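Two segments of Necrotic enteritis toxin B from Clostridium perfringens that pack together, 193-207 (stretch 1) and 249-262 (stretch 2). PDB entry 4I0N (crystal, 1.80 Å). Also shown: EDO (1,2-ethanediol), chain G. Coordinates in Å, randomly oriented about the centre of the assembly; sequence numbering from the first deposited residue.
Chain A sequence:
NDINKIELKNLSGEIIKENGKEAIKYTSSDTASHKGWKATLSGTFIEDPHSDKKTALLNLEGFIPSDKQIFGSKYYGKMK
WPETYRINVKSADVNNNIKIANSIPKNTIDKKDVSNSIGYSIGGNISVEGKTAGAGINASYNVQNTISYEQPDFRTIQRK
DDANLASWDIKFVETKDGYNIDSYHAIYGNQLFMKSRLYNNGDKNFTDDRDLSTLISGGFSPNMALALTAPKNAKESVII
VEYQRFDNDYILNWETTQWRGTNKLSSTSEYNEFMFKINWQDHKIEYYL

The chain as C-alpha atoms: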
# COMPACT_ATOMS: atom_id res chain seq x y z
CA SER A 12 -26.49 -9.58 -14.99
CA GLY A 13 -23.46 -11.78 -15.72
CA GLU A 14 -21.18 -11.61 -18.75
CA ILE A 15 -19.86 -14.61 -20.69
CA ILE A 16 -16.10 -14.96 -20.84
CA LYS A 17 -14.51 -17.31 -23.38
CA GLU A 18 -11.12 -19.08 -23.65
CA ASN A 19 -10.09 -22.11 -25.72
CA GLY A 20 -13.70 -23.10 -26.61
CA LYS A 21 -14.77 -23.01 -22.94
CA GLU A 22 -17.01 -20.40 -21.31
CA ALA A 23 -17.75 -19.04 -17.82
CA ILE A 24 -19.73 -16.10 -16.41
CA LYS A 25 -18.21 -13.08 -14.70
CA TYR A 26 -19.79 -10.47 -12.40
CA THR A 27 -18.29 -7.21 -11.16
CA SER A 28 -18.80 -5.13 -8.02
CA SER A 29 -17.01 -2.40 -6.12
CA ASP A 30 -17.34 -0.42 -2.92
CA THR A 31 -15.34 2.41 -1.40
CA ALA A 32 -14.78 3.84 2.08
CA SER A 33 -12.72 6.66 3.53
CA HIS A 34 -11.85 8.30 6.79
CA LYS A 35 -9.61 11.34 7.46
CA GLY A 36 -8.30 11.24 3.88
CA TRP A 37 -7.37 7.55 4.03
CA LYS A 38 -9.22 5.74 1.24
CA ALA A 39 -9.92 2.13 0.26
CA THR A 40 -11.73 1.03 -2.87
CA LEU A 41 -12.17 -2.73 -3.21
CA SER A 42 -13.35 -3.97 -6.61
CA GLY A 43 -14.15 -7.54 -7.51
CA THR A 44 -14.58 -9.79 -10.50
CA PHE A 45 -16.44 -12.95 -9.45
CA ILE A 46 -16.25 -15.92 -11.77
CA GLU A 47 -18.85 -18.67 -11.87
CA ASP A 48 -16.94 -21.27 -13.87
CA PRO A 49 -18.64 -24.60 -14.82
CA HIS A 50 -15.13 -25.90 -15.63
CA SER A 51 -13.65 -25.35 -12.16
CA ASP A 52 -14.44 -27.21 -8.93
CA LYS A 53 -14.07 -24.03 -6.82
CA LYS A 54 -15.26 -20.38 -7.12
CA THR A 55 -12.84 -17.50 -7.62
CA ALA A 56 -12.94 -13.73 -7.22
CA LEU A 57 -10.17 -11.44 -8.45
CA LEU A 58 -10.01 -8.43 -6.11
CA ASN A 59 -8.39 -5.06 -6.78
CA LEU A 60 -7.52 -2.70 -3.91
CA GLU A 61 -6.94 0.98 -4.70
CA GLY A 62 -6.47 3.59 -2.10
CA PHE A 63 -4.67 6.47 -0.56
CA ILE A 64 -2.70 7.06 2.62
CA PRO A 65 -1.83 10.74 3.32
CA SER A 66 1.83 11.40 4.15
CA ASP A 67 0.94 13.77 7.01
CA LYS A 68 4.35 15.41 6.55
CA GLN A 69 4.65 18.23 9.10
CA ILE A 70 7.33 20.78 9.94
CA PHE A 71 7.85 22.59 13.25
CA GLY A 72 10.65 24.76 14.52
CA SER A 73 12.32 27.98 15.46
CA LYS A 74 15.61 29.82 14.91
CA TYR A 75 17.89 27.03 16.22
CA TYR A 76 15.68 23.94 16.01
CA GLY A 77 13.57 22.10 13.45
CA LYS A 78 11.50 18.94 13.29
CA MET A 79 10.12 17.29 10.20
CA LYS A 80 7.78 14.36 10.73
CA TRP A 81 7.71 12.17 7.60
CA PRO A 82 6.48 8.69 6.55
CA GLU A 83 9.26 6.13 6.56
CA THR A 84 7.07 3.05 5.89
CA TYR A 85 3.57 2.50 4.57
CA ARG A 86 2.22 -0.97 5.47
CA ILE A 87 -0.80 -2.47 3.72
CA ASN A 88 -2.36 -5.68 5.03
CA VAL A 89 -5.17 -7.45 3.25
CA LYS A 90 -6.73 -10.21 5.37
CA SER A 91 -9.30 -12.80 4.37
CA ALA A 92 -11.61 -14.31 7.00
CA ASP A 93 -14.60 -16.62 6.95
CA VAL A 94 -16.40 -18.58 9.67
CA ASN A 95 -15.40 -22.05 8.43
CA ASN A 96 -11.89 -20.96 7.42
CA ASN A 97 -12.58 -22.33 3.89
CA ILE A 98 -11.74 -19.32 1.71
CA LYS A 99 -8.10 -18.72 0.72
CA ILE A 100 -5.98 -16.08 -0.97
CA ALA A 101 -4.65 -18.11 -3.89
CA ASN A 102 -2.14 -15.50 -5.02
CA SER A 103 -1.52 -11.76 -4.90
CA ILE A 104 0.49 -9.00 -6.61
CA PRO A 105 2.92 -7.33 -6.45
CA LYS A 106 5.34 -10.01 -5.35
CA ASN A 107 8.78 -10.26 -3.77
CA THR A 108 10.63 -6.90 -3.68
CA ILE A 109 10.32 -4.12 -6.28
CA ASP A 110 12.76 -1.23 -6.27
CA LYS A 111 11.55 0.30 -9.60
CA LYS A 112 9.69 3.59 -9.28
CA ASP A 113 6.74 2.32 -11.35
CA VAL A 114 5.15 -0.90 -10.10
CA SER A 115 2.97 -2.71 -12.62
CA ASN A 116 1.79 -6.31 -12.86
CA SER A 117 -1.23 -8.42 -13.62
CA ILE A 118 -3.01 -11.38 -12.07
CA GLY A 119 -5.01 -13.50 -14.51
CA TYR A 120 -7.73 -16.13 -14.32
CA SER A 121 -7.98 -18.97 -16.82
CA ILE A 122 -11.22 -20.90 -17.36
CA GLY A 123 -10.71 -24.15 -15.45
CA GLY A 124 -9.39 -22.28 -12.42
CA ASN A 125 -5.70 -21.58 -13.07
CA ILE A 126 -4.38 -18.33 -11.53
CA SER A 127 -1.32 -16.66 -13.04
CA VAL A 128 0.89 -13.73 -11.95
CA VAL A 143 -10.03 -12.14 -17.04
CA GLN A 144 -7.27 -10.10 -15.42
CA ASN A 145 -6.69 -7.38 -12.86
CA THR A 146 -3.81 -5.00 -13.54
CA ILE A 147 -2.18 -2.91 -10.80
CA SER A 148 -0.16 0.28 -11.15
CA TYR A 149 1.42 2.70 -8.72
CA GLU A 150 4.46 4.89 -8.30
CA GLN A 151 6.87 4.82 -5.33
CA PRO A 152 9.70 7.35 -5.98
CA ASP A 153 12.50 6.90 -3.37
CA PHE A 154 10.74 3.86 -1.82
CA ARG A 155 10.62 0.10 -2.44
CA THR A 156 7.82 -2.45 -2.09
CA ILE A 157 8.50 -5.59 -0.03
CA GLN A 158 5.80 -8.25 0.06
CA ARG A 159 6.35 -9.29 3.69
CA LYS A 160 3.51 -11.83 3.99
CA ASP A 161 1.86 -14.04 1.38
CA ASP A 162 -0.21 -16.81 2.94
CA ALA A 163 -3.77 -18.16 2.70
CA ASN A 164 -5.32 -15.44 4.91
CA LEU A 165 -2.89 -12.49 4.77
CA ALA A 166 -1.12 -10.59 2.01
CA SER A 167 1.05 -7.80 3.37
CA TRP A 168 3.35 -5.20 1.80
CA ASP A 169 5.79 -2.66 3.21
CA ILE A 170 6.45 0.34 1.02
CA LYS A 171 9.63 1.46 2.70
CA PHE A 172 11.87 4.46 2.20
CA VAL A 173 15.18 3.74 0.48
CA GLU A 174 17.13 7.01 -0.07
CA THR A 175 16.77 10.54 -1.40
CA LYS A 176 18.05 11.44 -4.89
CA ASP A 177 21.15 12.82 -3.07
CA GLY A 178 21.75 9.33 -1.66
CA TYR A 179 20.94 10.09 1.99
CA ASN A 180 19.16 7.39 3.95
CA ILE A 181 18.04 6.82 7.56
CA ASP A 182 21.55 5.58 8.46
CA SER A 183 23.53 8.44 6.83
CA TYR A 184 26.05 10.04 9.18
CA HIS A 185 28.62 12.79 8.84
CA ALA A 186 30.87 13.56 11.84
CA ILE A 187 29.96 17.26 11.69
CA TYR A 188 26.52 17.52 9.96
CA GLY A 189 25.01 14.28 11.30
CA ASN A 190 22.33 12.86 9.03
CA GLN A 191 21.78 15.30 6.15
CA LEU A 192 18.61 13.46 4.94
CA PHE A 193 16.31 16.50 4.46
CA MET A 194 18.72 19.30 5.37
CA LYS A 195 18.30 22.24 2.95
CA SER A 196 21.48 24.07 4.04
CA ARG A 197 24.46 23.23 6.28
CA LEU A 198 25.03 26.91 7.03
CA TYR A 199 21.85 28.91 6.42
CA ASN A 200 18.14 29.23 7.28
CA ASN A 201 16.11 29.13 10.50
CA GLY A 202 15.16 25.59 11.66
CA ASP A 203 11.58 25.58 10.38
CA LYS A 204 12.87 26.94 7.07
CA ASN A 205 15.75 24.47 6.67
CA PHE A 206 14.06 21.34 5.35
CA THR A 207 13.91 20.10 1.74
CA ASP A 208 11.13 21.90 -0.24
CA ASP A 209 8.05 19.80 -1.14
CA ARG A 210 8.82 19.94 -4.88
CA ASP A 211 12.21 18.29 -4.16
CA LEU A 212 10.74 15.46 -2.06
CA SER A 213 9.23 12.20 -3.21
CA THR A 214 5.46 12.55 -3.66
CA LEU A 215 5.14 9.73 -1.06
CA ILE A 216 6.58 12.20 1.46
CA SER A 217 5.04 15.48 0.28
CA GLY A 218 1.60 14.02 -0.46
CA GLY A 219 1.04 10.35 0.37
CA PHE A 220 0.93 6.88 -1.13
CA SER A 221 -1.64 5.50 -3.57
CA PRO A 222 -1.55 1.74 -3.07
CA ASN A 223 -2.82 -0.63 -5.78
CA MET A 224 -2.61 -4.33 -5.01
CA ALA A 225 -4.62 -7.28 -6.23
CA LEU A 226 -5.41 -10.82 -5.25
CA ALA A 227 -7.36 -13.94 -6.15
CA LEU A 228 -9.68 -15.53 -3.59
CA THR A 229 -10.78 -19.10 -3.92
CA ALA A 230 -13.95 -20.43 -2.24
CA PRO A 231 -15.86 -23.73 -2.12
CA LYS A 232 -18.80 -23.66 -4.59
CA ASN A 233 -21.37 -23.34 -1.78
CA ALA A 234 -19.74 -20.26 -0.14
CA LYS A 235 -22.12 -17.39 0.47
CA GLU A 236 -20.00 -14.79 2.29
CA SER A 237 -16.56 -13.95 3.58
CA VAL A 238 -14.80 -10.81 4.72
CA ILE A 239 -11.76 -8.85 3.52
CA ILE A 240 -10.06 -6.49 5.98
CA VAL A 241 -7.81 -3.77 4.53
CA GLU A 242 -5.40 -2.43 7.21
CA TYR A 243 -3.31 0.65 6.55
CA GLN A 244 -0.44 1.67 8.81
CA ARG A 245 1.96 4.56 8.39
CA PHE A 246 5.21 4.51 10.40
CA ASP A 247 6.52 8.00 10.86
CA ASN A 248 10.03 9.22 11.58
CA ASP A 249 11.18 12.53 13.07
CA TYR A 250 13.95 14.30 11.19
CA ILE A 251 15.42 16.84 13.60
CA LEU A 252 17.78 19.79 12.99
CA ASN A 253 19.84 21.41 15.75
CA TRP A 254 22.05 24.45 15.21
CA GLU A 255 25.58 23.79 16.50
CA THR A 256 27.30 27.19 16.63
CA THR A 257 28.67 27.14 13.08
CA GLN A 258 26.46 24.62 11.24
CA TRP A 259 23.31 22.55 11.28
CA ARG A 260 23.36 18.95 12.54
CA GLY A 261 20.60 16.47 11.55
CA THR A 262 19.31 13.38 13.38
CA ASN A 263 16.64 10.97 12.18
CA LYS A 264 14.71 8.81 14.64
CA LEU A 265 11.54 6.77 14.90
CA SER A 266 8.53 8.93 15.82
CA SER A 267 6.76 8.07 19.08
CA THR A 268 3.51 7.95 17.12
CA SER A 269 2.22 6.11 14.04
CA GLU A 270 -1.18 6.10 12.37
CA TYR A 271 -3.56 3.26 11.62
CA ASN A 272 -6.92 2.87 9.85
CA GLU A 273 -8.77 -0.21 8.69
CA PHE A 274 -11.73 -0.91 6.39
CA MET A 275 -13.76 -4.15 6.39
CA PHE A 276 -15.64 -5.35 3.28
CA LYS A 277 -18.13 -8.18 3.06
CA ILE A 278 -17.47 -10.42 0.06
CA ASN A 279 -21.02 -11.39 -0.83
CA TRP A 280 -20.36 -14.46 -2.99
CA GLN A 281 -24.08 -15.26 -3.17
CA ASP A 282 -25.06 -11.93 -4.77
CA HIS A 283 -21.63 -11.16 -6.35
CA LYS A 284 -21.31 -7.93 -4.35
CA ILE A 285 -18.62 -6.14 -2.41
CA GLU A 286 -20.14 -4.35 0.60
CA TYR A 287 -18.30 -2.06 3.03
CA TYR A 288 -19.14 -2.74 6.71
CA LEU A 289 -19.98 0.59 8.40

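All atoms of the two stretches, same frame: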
# COMPACT_ATOMS: atom_id res chain seq x y z
N PHE A 193 17.16 15.46 5.05
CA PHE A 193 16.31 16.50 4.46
C PHE A 193 16.79 17.89 4.82
O PHE A 193 16.00 18.83 4.89
CB PHE A 193 14.83 16.34 4.87
CG PHE A 193 14.27 14.96 4.62
CD1 PHE A 193 14.14 14.46 3.33
CD2 PHE A 193 13.81 14.18 5.69
CE1 PHE A 193 13.60 13.19 3.10
CE2 PHE A 193 13.28 12.91 5.48
CZ PHE A 193 13.17 12.42 4.17
N MET A 194 18.10 18.02 5.01
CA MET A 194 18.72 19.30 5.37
C MET A 194 18.90 20.18 4.13
O MET A 194 19.63 19.81 3.20
CB MET A 194 20.06 19.03 6.06
CG MET A 194 20.80 20.29 6.54
SD MET A 194 22.50 19.95 7.08
CE MET A 194 22.20 19.05 8.62
N LYS A 195 18.23 21.32 4.11
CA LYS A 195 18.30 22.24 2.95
C LYS A 195 19.67 22.92 2.85
O LYS A 195 20.26 22.97 1.76
CB LYS A 195 17.16 23.26 3.01
CG LYS A 195 16.99 24.16 1.80
CD LYS A 195 15.71 24.97 1.96
CE LYS A 195 15.50 25.93 0.80
NZ LYS A 195 14.12 26.51 0.84
N SER A 196 20.17 23.42 3.98
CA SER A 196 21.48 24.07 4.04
C SER A 196 22.27 23.70 5.29
O SER A 196 21.71 23.63 6.38
CB SER A 196 21.33 25.61 3.99
OG SER A 196 22.59 26.24 4.10
N ARG A 197 23.57 23.47 5.14
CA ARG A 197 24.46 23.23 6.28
C ARG A 197 24.67 24.50 7.11
O ARG A 197 24.90 24.43 8.32
CB ARG A 197 25.81 22.72 5.80
CG ARG A 197 25.76 21.31 5.25
CD ARG A 197 27.08 21.04 4.55
NE ARG A 197 27.23 19.64 4.19
CZ ARG A 197 28.31 19.14 3.61
NH1 ARG A 197 29.34 19.94 3.32
NH2 ARG A 197 28.37 17.85 3.32
N LEU A 198 24.57 25.65 6.45
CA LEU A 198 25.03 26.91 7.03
C LEU A 198 23.93 27.94 7.25
O LEU A 198 24.06 28.82 8.12
CB LEU A 198 26.15 27.52 6.18
CG LEU A 198 27.37 26.65 5.84
CD1 LEU A 198 28.31 27.45 4.94
CD2 LEU A 198 28.10 26.17 7.08
N TYR A 199 22.87 27.85 6.46
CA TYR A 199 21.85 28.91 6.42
C TYR A 199 20.47 28.45 6.84
O TYR A 199 20.24 27.25 7.02
CB TYR A 199 21.81 29.55 5.02
CG TYR A 199 23.16 30.08 4.61
CD1 TYR A 199 23.76 31.13 5.30
CD2 TYR A 199 23.85 29.50 3.54
CE1 TYR A 199 25.02 31.59 4.94
CE2 TYR A 199 25.12 29.98 3.17
CZ TYR A 199 25.69 31.00 3.88
OH TYR A 199 26.93 31.48 3.52
N ASN A 200 19.57 29.43 7.02
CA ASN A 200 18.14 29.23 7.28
C ASN A 200 17.82 29.01 8.76
O ASN A 200 18.59 28.38 9.47
CB ASN A 200 17.57 28.07 6.46
CG ASN A 200 17.81 28.21 4.97
OD1 ASN A 200 18.16 27.24 4.30
ND2 ASN A 200 17.63 29.42 4.44
N ASN A 201 16.68 29.54 9.21
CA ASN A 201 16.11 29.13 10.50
C ASN A 201 15.68 27.66 10.43
O ASN A 201 15.50 27.12 9.33
CB ASN A 201 14.91 30.00 10.86
CG ASN A 201 15.30 31.40 11.33
OD1 ASN A 201 16.47 31.79 11.31
ND2 ASN A 201 14.32 32.16 11.75
N GLY A 202 15.51 27.02 11.59
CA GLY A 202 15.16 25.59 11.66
C GLY A 202 13.91 25.19 10.89
O GLY A 202 13.95 24.25 10.07
N ASP A 203 12.81 25.91 11.10
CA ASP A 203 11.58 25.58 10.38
C ASP A 203 11.63 25.90 8.89
O ASP A 203 10.72 25.54 8.13
CB ASP A 203 10.34 26.20 11.05
CG ASP A 203 10.36 27.71 11.06
OD1 ASP A 203 11.46 28.32 11.02
OD2 ASP A 203 9.25 28.30 11.13
N LYS A 204 12.69 26.59 8.46
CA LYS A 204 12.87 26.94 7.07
C LYS A 204 14.02 26.17 6.43
O LYS A 204 14.43 26.50 5.30
CB LYS A 204 13.13 28.45 6.93
CG LYS A 204 11.96 29.33 7.34
CD LYS A 204 10.69 28.86 6.66
N ASN A 205 14.52 25.14 7.12
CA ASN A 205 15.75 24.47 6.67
C ASN A 205 15.58 23.01 6.23
O ASN A 205 16.54 22.25 6.23
CB ASN A 205 16.88 24.56 7.69
CG ASN A 205 18.25 24.32 7.05
OD1 ASN A 205 18.44 24.64 5.88
ND2 ASN A 205 19.19 23.74 7.80
N PHE A 206 14.35 22.66 5.85
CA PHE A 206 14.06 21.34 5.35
C PHE A 206 13.84 21.38 3.84
O PHE A 206 13.40 22.41 3.30
CB PHE A 206 12.83 20.77 6.06
CG PHE A 206 13.05 20.51 7.52
CD1 PHE A 206 13.88 19.47 7.95
CD2 PHE A 206 12.41 21.30 8.48
CE1 PHE A 206 14.09 19.23 9.30
CE2 PHE A 206 12.62 21.08 9.85
CZ PHE A 206 13.45 20.04 10.26
N THR A 207 14.16 20.27 3.17
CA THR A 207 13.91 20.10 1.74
C THR A 207 12.50 20.60 1.35
O THR A 207 11.51 20.22 1.97
CB THR A 207 14.06 18.60 1.36
OG1 THR A 207 15.32 18.13 1.83
CG2 THR A 207 13.97 18.37 -0.15
N ASP A 249 10.95 11.12 12.78
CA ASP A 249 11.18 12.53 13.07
C ASP A 249 12.58 12.87 12.60
O ASP A 249 13.57 12.34 13.13
CB ASP A 249 11.13 12.78 14.58
CG ASP A 249 9.73 12.64 15.19
OD1 ASP A 249 8.70 12.61 14.47
OD2 ASP A 249 9.67 12.61 16.45
N TYR A 250 12.66 13.77 11.62
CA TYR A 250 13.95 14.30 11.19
C TYR A 250 14.20 15.67 11.83
O TYR A 250 13.44 16.63 11.61
CB TYR A 250 14.03 14.37 9.66
CG TYR A 250 15.37 14.92 9.20
CD1 TYR A 250 16.55 14.20 9.41
CD2 TYR A 250 15.46 16.18 8.60
CE1 TYR A 250 17.80 14.74 9.02
CE2 TYR A 250 16.69 16.70 8.20
CZ TYR A 250 17.85 15.98 8.42
OH TYR A 250 19.05 16.51 8.00
N ILE A 251 15.23 15.72 12.67
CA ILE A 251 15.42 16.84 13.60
C ILE A 251 16.71 17.59 13.25
O ILE A 251 17.76 16.96 13.02
CB ILE A 251 15.50 16.33 15.06
CG1 ILE A 251 14.17 15.69 15.47
CG2 ILE A 251 15.84 17.47 16.03
CD1 ILE A 251 14.32 14.63 16.60
N LEU A 252 16.62 18.92 13.22
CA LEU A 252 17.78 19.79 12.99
C LEU A 252 18.07 20.59 14.25
O LEU A 252 17.15 21.16 14.85
CB LEU A 252 17.50 20.79 11.86
CG LEU A 252 17.36 20.21 10.45
CD1 LEU A 252 16.89 21.29 9.47
CD2 LEU A 252 18.65 19.53 10.00
N ASN A 253 19.34 20.58 14.65
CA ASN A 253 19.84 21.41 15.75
C ASN A 253 21.02 22.26 15.27
O ASN A 253 21.97 21.75 14.68
CB ASN A 253 20.30 20.54 16.93
CG ASN A 253 19.17 19.86 17.66
OD1 ASN A 253 18.48 20.47 18.48
ND2 ASN A 253 18.98 18.57 17.40
N TRP A 254 20.96 23.56 15.55
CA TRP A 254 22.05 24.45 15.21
C TRP A 254 23.20 24.28 16.19
O TRP A 254 23.01 24.38 17.41
CB TRP A 254 21.58 25.91 15.18
CG TRP A 254 22.69 26.87 14.86
CD1 TRP A 254 23.32 27.71 15.74
CD2 TRP A 254 23.32 27.08 13.59
NE1 TRP A 254 24.29 28.44 15.09
CE2 TRP A 254 24.31 28.07 13.77
CE3 TRP A 254 23.14 26.53 12.31
CZ2 TRP A 254 25.11 28.53 12.73
CZ3 TRP A 254 23.94 26.99 11.27
CH2 TRP A 254 24.92 27.98 11.48
N GLU A 255 24.40 24.02 15.66
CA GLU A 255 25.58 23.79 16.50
C GLU A 255 26.68 24.82 16.24
O GLU A 255 27.72 24.52 15.65
CB GLU A 255 26.09 22.36 16.35
CG GLU A 255 25.06 21.34 16.78
CD GLU A 255 25.64 19.98 17.06
OE1 GLU A 255 26.78 19.69 16.60
OE2 GLU A 255 24.94 19.19 17.73
N THR A 256 26.40 26.03 16.70
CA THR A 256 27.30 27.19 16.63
C THR A 256 27.65 27.65 15.22
O THR A 256 27.43 28.81 14.88
CB THR A 256 28.57 26.98 17.49
OG1 THR A 256 28.18 26.46 18.76
CG2 THR A 256 29.32 28.31 17.67
N THR A 257 28.20 26.75 14.40
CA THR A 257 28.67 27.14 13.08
C THR A 257 27.98 26.42 11.92
O THR A 257 28.15 26.81 10.76
CB THR A 257 30.20 26.98 12.99
OG1 THR A 257 30.56 25.70 13.54
CG2 THR A 257 30.87 28.08 13.80
N GLN A 258 27.19 25.39 12.24
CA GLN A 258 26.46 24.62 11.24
C GLN A 258 25.28 23.88 11.83
O GLN A 258 25.17 23.71 13.05
CB GLN A 258 27.37 23.62 10.49
CG GLN A 258 27.99 22.53 11.36
CD GLN A 258 29.17 23.02 12.17
OE1 GLN A 258 30.00 23.80 11.69
NE2 GLN A 258 29.26 22.57 13.42
N TRP A 259 24.39 23.44 10.94
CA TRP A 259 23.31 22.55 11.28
C TRP A 259 23.77 21.10 11.43
O TRP A 259 24.63 20.63 10.68
CB TRP A 259 22.25 22.62 10.19
CG TRP A 259 21.45 23.87 10.24
CD1 TRP A 259 21.53 24.94 9.39
CD2 TRP A 259 20.45 24.19 11.21
NE1 TRP A 259 20.60 25.91 9.77
CE2 TRP A 259 19.94 25.48 10.89
CE3 TRP A 259 19.92 23.51 12.32
CZ2 TRP A 259 18.93 26.10 11.64
CZ3 TRP A 259 18.92 24.12 13.06
CH2 TRP A 259 18.44 25.41 12.73
N ARG A 260 23.16 20.39 12.37
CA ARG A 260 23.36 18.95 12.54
C ARG A 260 21.99 18.24 12.49
O ARG A 260 21.05 18.65 13.20
CB ARG A 260 24.05 18.65 13.87
CG ARG A 260 24.34 17.17 14.12
CD ARG A 260 25.27 17.05 15.32
NE ARG A 260 25.56 15.69 15.70
CZ ARG A 260 26.57 14.98 15.20
NH1 ARG A 260 26.78 13.74 15.62
NH2 ARG A 260 27.37 15.51 14.30
N GLY A 261 21.89 17.19 11.69
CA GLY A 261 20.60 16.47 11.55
C GLY A 261 20.62 15.12 12.24
O GLY A 261 21.67 14.48 12.32
N THR A 262 19.46 14.69 12.75
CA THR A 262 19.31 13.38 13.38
C THR A 262 17.96 12.86 12.91
O THR A 262 16.98 13.60 12.93
CB THR A 262 19.28 13.48 14.94
OG1 THR A 262 20.43 14.20 15.39
CG2 THR A 262 19.34 12.09 15.57
C1 EDO G . 21.94 30.52 11.83
O1 EDO G . 21.96 30.42 10.41
C2 EDO G . 20.57 31.01 12.30
O2 EDO G . 19.76 29.91 12.74

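The indole of Trp259 is wrapped by the backbone of the loop it packs against, and its single N-H faces two carbonyl oxygens at once. Trp259 NE1 lies 3.1 Å from Tyr199 O and 3.2 Å from Asn200 O, with N-H...O angles of 130° and 131°; both hydrogen bonds are weak, as expected when one proton is shared between two acceptors and points squarely at neither. Both oxygens sit at the ring edge, near its plane. Further round the ring, Gly202 CA comes to 3.5 Å from Trp259 CH2, and an ideal CB built on this glycine would also lie 3.5 Å from Trp259 CH2, a tight fit.

The strongest bond between the stretches is made by the same residue's backbone. Trp259 N donates to Arg197 O at 2.8 Å and 171°, nearly linear, where the CA atoms of Arg197 and Trp259 are 5.2 Å apart. Stretch 2 is a hairpin: reciprocal bonds pair Ile251 with Thr262 and Asn253 with Arg260 (Ile251 N to Thr262 O, 2.8 Å). Stretch 1 is mostly irregular loop, and its side of the contact is held in shape by Asn205, whose OD1 accepts from Ser196 N (2.8 Å) while its ND2 donates to Ser196 O (2.9 Å). Asn205 ND2 also lies over one face of the Trp259 ring, 3.1 Å from Trp259 CD1. Asn205 ND2 also comes within 3.3 Å of Trp259 NE1, which is not a hydrogen bond, since both nitrogens are donors.

Tyr250, Leu252 and Trp259 all direct CA-to-CB toward the loop and supply most of the hairpin's covered area. Met194, with chi1 and chi2 both t, brings its CE within 3.8 Å of Leu252 CD2 and 3.9 Å of Trp259 CB. Met194 CE also lies 3.6 Å from Trp259 O, a buried carbonyl oxygen with no polar partner in the model. Leu252 CD1 sits over the Phe206 face, 3.8 Å from the ring centroid and 25° off the normal, a CH-pi contact.

Phe193 turns its edge to the face of Tyr250, with centroids 5.6 Å apart and planes at 89°. Phe206 meets Tyr250 rim to rim instead, Phe206 CE1 lying 3.4 Å from Tyr250 CD2. At the outer end, Trp254 CH2 approaches Leu198 O at 3.6 Å, and a 1,2-ethanediol, probably from the crystallisation liquor, lies over one face of the Trp254 ring, its C1 3.8 Å from Trp254 CZ2.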